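Local coordinates for protein GTP cyclohydrolase 1 type 2 homolog (Staphylococcus aureus subsp. aureus, PDB 3LNL) that is of unknown function but binds zinc at a dinuclear metal centre and assembles into a toroid-shaped homohexamer of the NIF3 family, at residues N250-L254 and E255-A259; E294-A297 and V298-G301; V29-I33 and G34-V38. The protein carries 2 engineered substitutions. All coordinates share one frame; numbering follows the deposited sequence. Where two conformers were deposited one is given.

Contact 1. Residues N250-L254 and E255-A259; sequences NQMTL and EDFAA
The ring of Phe-257 meets Met-252 obliquely: SD lies 5.2 Å from the ring centroid and 71° off its normal, which makes a Met-aromatic contact. SD of Met-252 comes nearest at CD1 of Phe-257, 4.0 Å away, and the thioether runs roughly perpendicular to the phenylalanine side chain. The thioether chain bends at its last torsion, which brings CE of Met-252 to 3.4 Å from N of Phe-257, against the backbone of the helix's first turn. Same-chain residues Leu-122, Ile-283 and Ile-326 also touch the aromatic side chain. The second flat group, the carboxylate of Asp-256, lies beside Thr-253, and one water links its OD2 to N of Thr-253. OG1 of Thr-253, placed between backbone N and carbonyl carbon (chi1 68°), accepts from N of Asp-256 at 3.2 Å with a moderately bent N-H...O angle of 149°. A second water joins this OG1 to OE1 of Glu-255. Backbone bonds from N of Phe-257 to O of Thr-253 (2.8 Å) and from N of Ala-258 to O of Leu-254 (2.9 Å) continue the turn. A threonine N-cap thus opens helix 254-264 directly after strand 240-253.

Contact 2. Residues E294-A297 and V298-G301; sequences EYQA and VQQG
Gln-300 folds back over the last turn of the helix onto Gln-296, and here the packing is close. CG of Gln-300 lies 3.2 Å from O of Gln-296, the same oxygen that accepts from N of Gln-300 at 2.7 Å. Further out, NE2 of Gln-300 comes to 3.6 Å from CG of Gln-296, with the two amide planes turned 55° apart. The amides do not bond to each other; both NE2 atoms donate to OD1 of Asn-129, a shared acceptor toward which both ends converge. On the inner side, Ala-297 is buried against Phe-305 of strand 304-307. Against this tied pair, Gln-299 forms the solvent side. Its chain bends at chi2 (149°) and lies over the helix backbone, with CD of Gln-299 3.6 Å from CA of Gln-296; NE2 of Gln-299 is 3.4 Å from O of Tyr-295, but the angle is too poor for a hydrogen bond. Regular helical bonds run from N of Val-298 to O of Glu-294 and from N of Gln-299 to O of Tyr-295. Gly-301 then leaves the helix with positive phi (109°), a Schellman motif ending the helix of the beta-alpha-beta unit formed by strand 279-285, helix 294-299 and strand 304-307.

Contact 3. Residues V29-I33 and G34-V38; sequences VGLLI and GDEDV. Engineered in segment 34-38: Glu-36 (natural residue Gly).
OD1 of Asp-35 accepts from N of Asp-37 at 2.9 Å, with an N-H...O angle of 159°; the donor stands 42° out of the carboxylate plane. This is an Asx turn, and it coincides with a type I beta turn in which N of Val-38 donates to O of Asp-35 at 3.1 Å. N of Asp-35 donates to OD1 of Asn-97, tying the start of the turn to strand 97-100. Across the segments a leucine methyl makes van der Waals contact with a glutamate chain. CD2 of Leu-31 lies 3.7 Å from OE2 and 3.8 Å from CG of Glu-36, an engineered residue whose chain bends at chi2 (-95°), and the two side chains lie alongside, running in opposite senses. The same CD2 approaches C of Gly-34 at 4.1 Å, so Leu-31 lies against the backbone there. Ile-33 and Leu-32 both face Leu-98 in a classic beta bulge, where the chain turns its corner. In the fold, strand 30-32 pairs antiparallel with strand 97-100, Ile-33 packs on helix 83-93, Leu-31 and Glu-36 touch helix 7-17, and Ile-33 and Gly-34 extend the sheet by pairing in parallel with a strand of a neighbouring subunit.

Overall arrangement
The contacts follow in sequence as contact 3, contact 1 and contact 2. Contacts 1 and 2 lie on the same side of the chain's centre, with centres about 19 Å and nearest atoms about 10 Å apart; they are joined through strand 279-285, which pairs with strand 240-253 and opens the crossover containing helix 294-299. Contact 3 belongs to the other, five-stranded sheet, its centre about 44 Å from that of contact 1 and about 38 Å from that of contact 2. It alone lies near an annotated site, without touching it: the side chain of Leu-32 is about 8 Å from that of the zinc ligand His-69 and about 13 Å from a zinc ion.

Contact 1. Residues N250-L254 and E255-A259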
loop_
_atom_site.group_PDB
_atom_site.type_symbol
_atom_site.label_atom_id
_atom_site.label_comp_id
_atom_site.label_asym_id
_atom_site.label_seq_id
_atom_site.Cartn_x
_atom_site.Cartn_y
_atom_site.Cartn_z
ATOM N N ASN B 250 7.162 32.030 36.316
ATOM C CA ASN B 250 6.009 32.171 37.217
ATOM C C ASN B 250 4.753 31.704 36.486
ATOM O O ASN B 250 4.516 32.202 35.432
ATOM C CB ASN B 250 5.868 33.662 37.593
ATOM C CG ASN B 250 7.092 34.193 38.319
ATOM O OD1 ASN B 250 7.370 33.761 39.418
ATOM N ND2 ASN B 250 7.843 35.096 37.690
ATOM N N GLN B 251 4.014 30.734 37.033
ATOM C CA GLN B 251 2.684 30.311 36.537
ATOM C C GLN B 251 1.886 31.558 36.112
ATOM O O GLN B 251 1.833 32.540 36.845
ATOM C CB GLN B 251 1.911 29.484 37.620
ATOM C CG GLN B 251 0.731 28.618 37.082
ATOM C CD GLN B 251 -0.123 27.872 38.149
ATOM O OE1 GLN B 251 -0.619 28.498 39.068
ATOM N NE2 GLN B 251 -0.366 26.531 37.952
ATOM N N MET B 252 1.322 31.544 34.907
ATOM C CA MET B 252 0.562 32.664 34.406
ATOM C C MET B 252 -0.658 32.185 33.619
ATOM O O MET B 252 -0.845 30.997 33.417
ATOM C CB MET B 252 1.436 33.549 33.552
ATOM C CG MET B 252 1.968 32.906 32.326
ATOM S SD MET B 252 3.435 33.814 31.711
ATOM C CE MET B 252 2.669 35.258 31.099
ATOM N N THR B 253 -1.512 33.108 33.203
ATOM C CA THR B 253 -2.721 32.705 32.477
ATOM C C THR B 253 -2.353 32.468 31.016
ATOM O O THR B 253 -1.417 33.056 30.486
ATOM C CB THR B 253 -3.862 33.749 32.584
ATOM O OG1 THR B 253 -3.498 34.936 31.879
ATOM C CG2 THR B 253 -4.238 34.111 34.090
ATOM N N LEU B 254 -3.102 31.582 30.364
ATOM C CA LEU B 254 -2.963 31.340 28.960
ATOM C C LEU B 254 -2.928 32.640 28.107
ATOM O O LEU B 254 -2.071 32.779 27.205
ATOM C CB LEU B 254 -4.085 30.423 28.463
ATOM C CG LEU B 254 -4.094 29.992 27.009
ATOM C CD1 LEU B 254 -2.730 29.376 26.573
ATOM C CD2 LEU B 254 -5.262 28.965 26.780
ATOM N N GLU B 255 -3.871 33.536 28.324
ATOM C CA GLU B 255 -3.899 34.751 27.528
ATOM C C GLU B 255 -2.700 35.639 27.802
ATOM O O GLU B 255 -2.151 36.227 26.877
ATOM C CB GLU B 255 -5.183 35.536 27.733
ATOM C CG GLU B 255 -5.291 36.230 29.009
ATOM C CD GLU B 255 -6.629 36.963 29.147
ATOM O OE1 GLU B 255 -6.952 37.321 30.307
ATOM O OE2 GLU B 255 -7.328 37.148 28.101
ATOM N N ASP B 256 -2.233 35.656 29.036
ATOM C CA ASP B 256 -1.065 36.457 29.383
ATOM C C ASP B 256 0.196 35.869 28.765
ATOM O O ASP B 256 1.057 36.612 28.300
ATOM C CB ASP B 256 -0.911 36.572 30.899
ATOM C CG ASP B 256 -1.941 37.522 31.520
ATOM O OD1 ASP B 256 -2.729 38.174 30.803
ATOM O OD2 ASP B 256 -1.941 37.619 32.730
ATOM N N PHE B 257 0.298 34.537 28.780
ATOM C CA PHE B 257 1.398 33.855 28.124
ATOM C C PHE B 257 1.390 34.109 26.619
ATOM O O PHE B 257 2.431 34.470 26.048
ATOM C CB PHE B 257 1.399 32.354 28.413
ATOM C CG PHE B 257 2.575 31.648 27.834
ATOM C CD1 PHE B 257 3.863 32.068 28.133
ATOM C CD2 PHE B 257 2.402 30.585 26.958
ATOM C CE1 PHE B 257 4.965 31.458 27.560
ATOM C CE2 PHE B 257 3.496 29.943 26.426
ATOM C CZ PHE B 257 4.782 30.381 26.746
ATOM N N ALA B 258 0.230 33.957 25.989
ATOM C CA ALA B 258 0.102 34.283 24.574
ATOM C C ALA B 258 0.566 35.720 24.245
ATOM O O ALA B 258 1.309 35.927 23.273
ATOM C CB ALA B 258 -1.345 34.044 24.066
ATOM N N ALA B 259 0.160 36.686 25.058
ATOM C CA ALA B 259 0.545 38.097 24.825
ATOM C C ALA B 259 2.010 38.310 24.991
ATOM O O ALA B 259 2.648 39.082 24.252
ATOM C CB ALA B 259 -0.217 39.021 25.775
HETATM O O HOH W 1 -1.008 35.823 34.176
HETATM O O HOH W 2 -5.550 36.698 32.282
#

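Contact 2. Residues E294-A297 and V298-G301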
loop_
_atom_site.group_PDB
_atom_site.type_symbol
_atom_site.label_atom_id
_atom_site.label_comp_id
_atom_site.label_asym_id
_atom_site.label_seq_id
_atom_site.Cartn_x
_atom_site.Cartn_y
_atom_site.Cartn_z
ATOM N N GLU B 294 0.024 17.432 19.749
ATOM C CA GLU B 294 -0.555 18.141 20.909
ATOM C C GLU B 294 -1.081 17.224 21.995
ATOM O O GLU B 294 -0.926 17.524 23.196
ATOM C CB GLU B 294 -1.610 19.185 20.503
ATOM C CG GLU B 294 -2.914 18.709 19.828
ATOM C CD GLU B 294 -2.783 18.439 18.324
ATOM O OE1 GLU B 294 -1.634 18.248 17.846
ATOM O OE2 GLU B 294 -3.845 18.384 17.628
ATOM N N TYR B 295 -1.708 16.121 21.595
ATOM C CA TYR B 295 -2.271 15.182 22.570
ATOM C C TYR B 295 -1.139 14.491 23.366
ATOM O O TYR B 295 -1.230 14.328 24.586
ATOM C CB TYR B 295 -3.239 14.193 21.893
ATOM C CG TYR B 295 -4.411 14.913 21.320
ATOM C CD1 TYR B 295 -4.429 15.292 19.987
ATOM C CD2 TYR B 295 -5.504 15.277 22.132
ATOM C CE1 TYR B 295 -5.519 16.025 19.455
ATOM C CE2 TYR B 295 -6.572 16.002 21.617
ATOM C CZ TYR B 295 -6.560 16.393 20.274
ATOM O OH TYR B 295 -7.598 17.130 19.758
ATOM N N GLN B 296 -0.067 14.126 22.665
ATOM C CA GLN B 296 1.114 13.517 23.284
ATOM C C GLN B 296 1.840 14.508 24.207
ATOM O O GLN B 296 2.215 14.169 25.325
ATOM C CB GLN B 296 2.008 13.000 22.181
ATOM C CG GLN B 296 3.175 12.165 22.579
ATOM C CD GLN B 296 3.707 11.404 21.364
ATOM O OE1 GLN B 296 3.171 10.365 21.030
ATOM N NE2 GLN B 296 4.724 11.961 20.671
ATOM N N ALA B 297 1.908 15.768 23.784
ATOM C CA ALA B 297 2.447 16.835 24.623
ATOM C C ALA B 297 1.693 16.934 25.937
ATOM O O ALA B 297 2.320 17.022 27.022
ATOM C CB ALA B 297 2.445 18.161 23.905
ATOM N N VAL B 298 0.363 16.892 25.867
ATOM C CA VAL B 298 -0.414 16.916 27.114
ATOM C C VAL B 298 -0.119 15.674 27.962
ATOM O O VAL B 298 0.086 15.791 29.161
ATOM C CB VAL B 298 -1.900 17.171 26.859
ATOM C CG1 VAL B 298 -2.723 16.920 28.165
ATOM C CG2 VAL B 298 -2.053 18.580 26.323
ATOM N N GLN B 299 -0.034 14.498 27.338
ATOM C CA GLN B 299 0.335 13.276 28.072
ATOM C C GLN B 299 1.743 13.461 28.702
ATOM O O GLN B 299 2.010 12.935 29.749
ATOM C CB GLN B 299 0.425 12.023 27.171
ATOM C CG GLN B 299 -0.808 11.509 26.397
ATOM C CD GLN B 299 -0.438 10.799 25.011
ATOM O OE1 GLN B 299 0.644 10.184 24.856
ATOM N NE2 GLN B 299 -1.338 10.935 23.998
ATOM N N GLN B 300 2.639 14.177 28.032
ATOM C CA GLN B 300 4.010 14.392 28.523
ATOM C C GLN B 300 4.041 15.475 29.653
ATOM O O GLN B 300 5.082 15.736 30.219
ATOM C CB GLN B 300 4.930 14.762 27.339
ATOM C CG GLN B 300 5.261 13.597 26.300
ATOM C CD GLN B 300 5.630 14.063 24.839
ATOM O OE1 GLN B 300 5.322 15.201 24.385
ATOM N NE2 GLN B 300 6.303 13.180 24.113
ATOM N N GLY B 301 2.898 16.102 29.981
ATOM C CA GLY B 301 2.814 17.104 31.067
ATOM C C GLY B 301 2.622 18.565 30.636
ATOM O O GLY B 301 2.578 19.474 31.466
#

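Contact 3. Residues V29-I33 and G34-V38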
loop_
_atom_site.group_PDB
_atom_site.type_symbol
_atom_site.label_atom_id
_atom_site.label_comp_id
_atom_site.label_asym_id
_atom_site.label_seq_id
_atom_site.Cartn_x
_atom_site.Cartn_y
_atom_site.Cartn_z
ATOM N N VAL B 29 18.002 17.404 3.018
ATOM C CA VAL B 29 18.946 18.221 3.801
ATOM C C VAL B 29 20.361 18.147 3.285
ATOM O O VAL B 29 20.709 17.263 2.482
ATOM C CB VAL B 29 18.901 17.915 5.332
ATOM C CG1 VAL B 29 17.518 18.277 5.931
ATOM C CG2 VAL B 29 19.253 16.475 5.639
ATOM N N GLY B 30 21.178 19.108 3.692
ATOM C CA GLY B 30 22.559 19.129 3.283
ATOM C C GLY B 30 22.817 20.101 2.160
ATOM O O GLY B 30 22.106 21.105 2.012
ATOM N N LEU B 31 23.858 19.837 1.378
ATOM C CA LEU B 31 24.211 20.744 0.244
ATOM C C LEU B 31 23.200 20.489 -0.867
ATOM O O LEU B 31 23.234 19.447 -1.477
ATOM C CB LEU B 31 25.637 20.477 -0.260
ATOM C CG LEU B 31 26.115 21.376 -1.398
ATOM C CD1 LEU B 31 26.108 22.825 -0.956
ATOM C CD2 LEU B 31 27.505 20.929 -1.927
ATOM N N LEU B 32 22.279 21.415 -1.096
ATOM C CA LEU B 32 21.236 21.210 -2.106
ATOM C C LEU B 32 21.693 21.755 -3.449
ATOM O O LEU B 32 21.328 21.236 -4.502
ATOM C CB LEU B 32 19.936 21.914 -1.708
ATOM C CG LEU B 32 19.269 21.373 -0.404
ATOM C CD1 LEU B 32 17.786 21.840 -0.241
ATOM C CD2 LEU B 32 19.401 19.811 -0.340
ATOM N N ILE B 33 22.416 22.863 -3.424
ATOM C CA ILE B 33 22.824 23.533 -4.627
ATOM C C ILE B 33 24.224 24.042 -4.369
ATOM O O ILE B 33 24.411 24.881 -3.487
ATOM C CB ILE B 33 21.934 24.741 -5.011
ATOM C CG1 ILE B 33 20.501 24.337 -5.281
ATOM C CG2 ILE B 33 22.522 25.416 -6.315
ATOM C CD1 ILE B 33 19.467 25.441 -5.236
ATOM N N GLY B 34 25.191 23.569 -5.155
ATOM C CA GLY B 34 26.533 24.096 -5.077
ATOM C C GLY B 34 27.641 23.121 -5.428
ATOM O O GLY B 34 27.436 22.125 -6.105
ATOM N N ASP B 35 28.836 23.429 -4.931
ATOM C CA ASP B 35 30.061 22.738 -5.275
ATOM C C ASP B 35 30.900 22.573 -4.002
ATOM O O ASP B 35 31.333 23.564 -3.404
ATOM C CB ASP B 35 30.818 23.593 -6.278
ATOM C CG ASP B 35 32.042 22.923 -6.805
ATOM O OD1 ASP B 35 32.530 21.943 -6.208
ATOM O OD2 ASP B 35 32.453 23.319 -7.911
ATOM N N GLU B 36 31.114 21.327 -3.592
ATOM C CA GLU B 36 31.877 20.989 -2.365
ATOM C C GLU B 36 33.300 21.569 -2.366
ATOM O O GLU B 36 33.884 21.848 -1.304
ATOM C CB GLU B 36 31.990 19.454 -2.262
ATOM C CG GLU B 36 30.615 18.733 -2.151
ATOM C CD GLU B 36 30.180 18.434 -0.741
ATOM O OE1 GLU B 36 30.896 18.742 0.234
ATOM O OE2 GLU B 36 29.094 17.846 -0.583
ATOM N N ASP B 37 33.822 21.776 -3.574
ATOM C CA ASP B 37 35.196 22.150 -3.774
ATOM C C ASP B 37 35.418 23.648 -3.601
ATOM O O ASP B 37 36.564 24.100 -3.498
ATOM C CB ASP B 37 35.658 21.703 -5.186
ATOM C CG ASP B 37 35.296 20.235 -5.506
ATOM O OD1 ASP B 37 35.482 19.342 -4.614
ATOM O OD2 ASP B 37 34.780 19.995 -6.648
ATOM N N VAL B 38 34.340 24.427 -3.575
ATOM C CA VAL B 38 34.434 25.872 -3.615
ATOM C C VAL B 38 34.763 26.468 -2.254
ATOM O O VAL B 38 34.266 26.031 -1.255
ATOM C CB VAL B 38 33.123 26.516 -4.237
ATOM C CG1 VAL B 38 32.993 27.960 -3.856
ATOM C CG2 VAL B 38 33.222 26.377 -5.788
#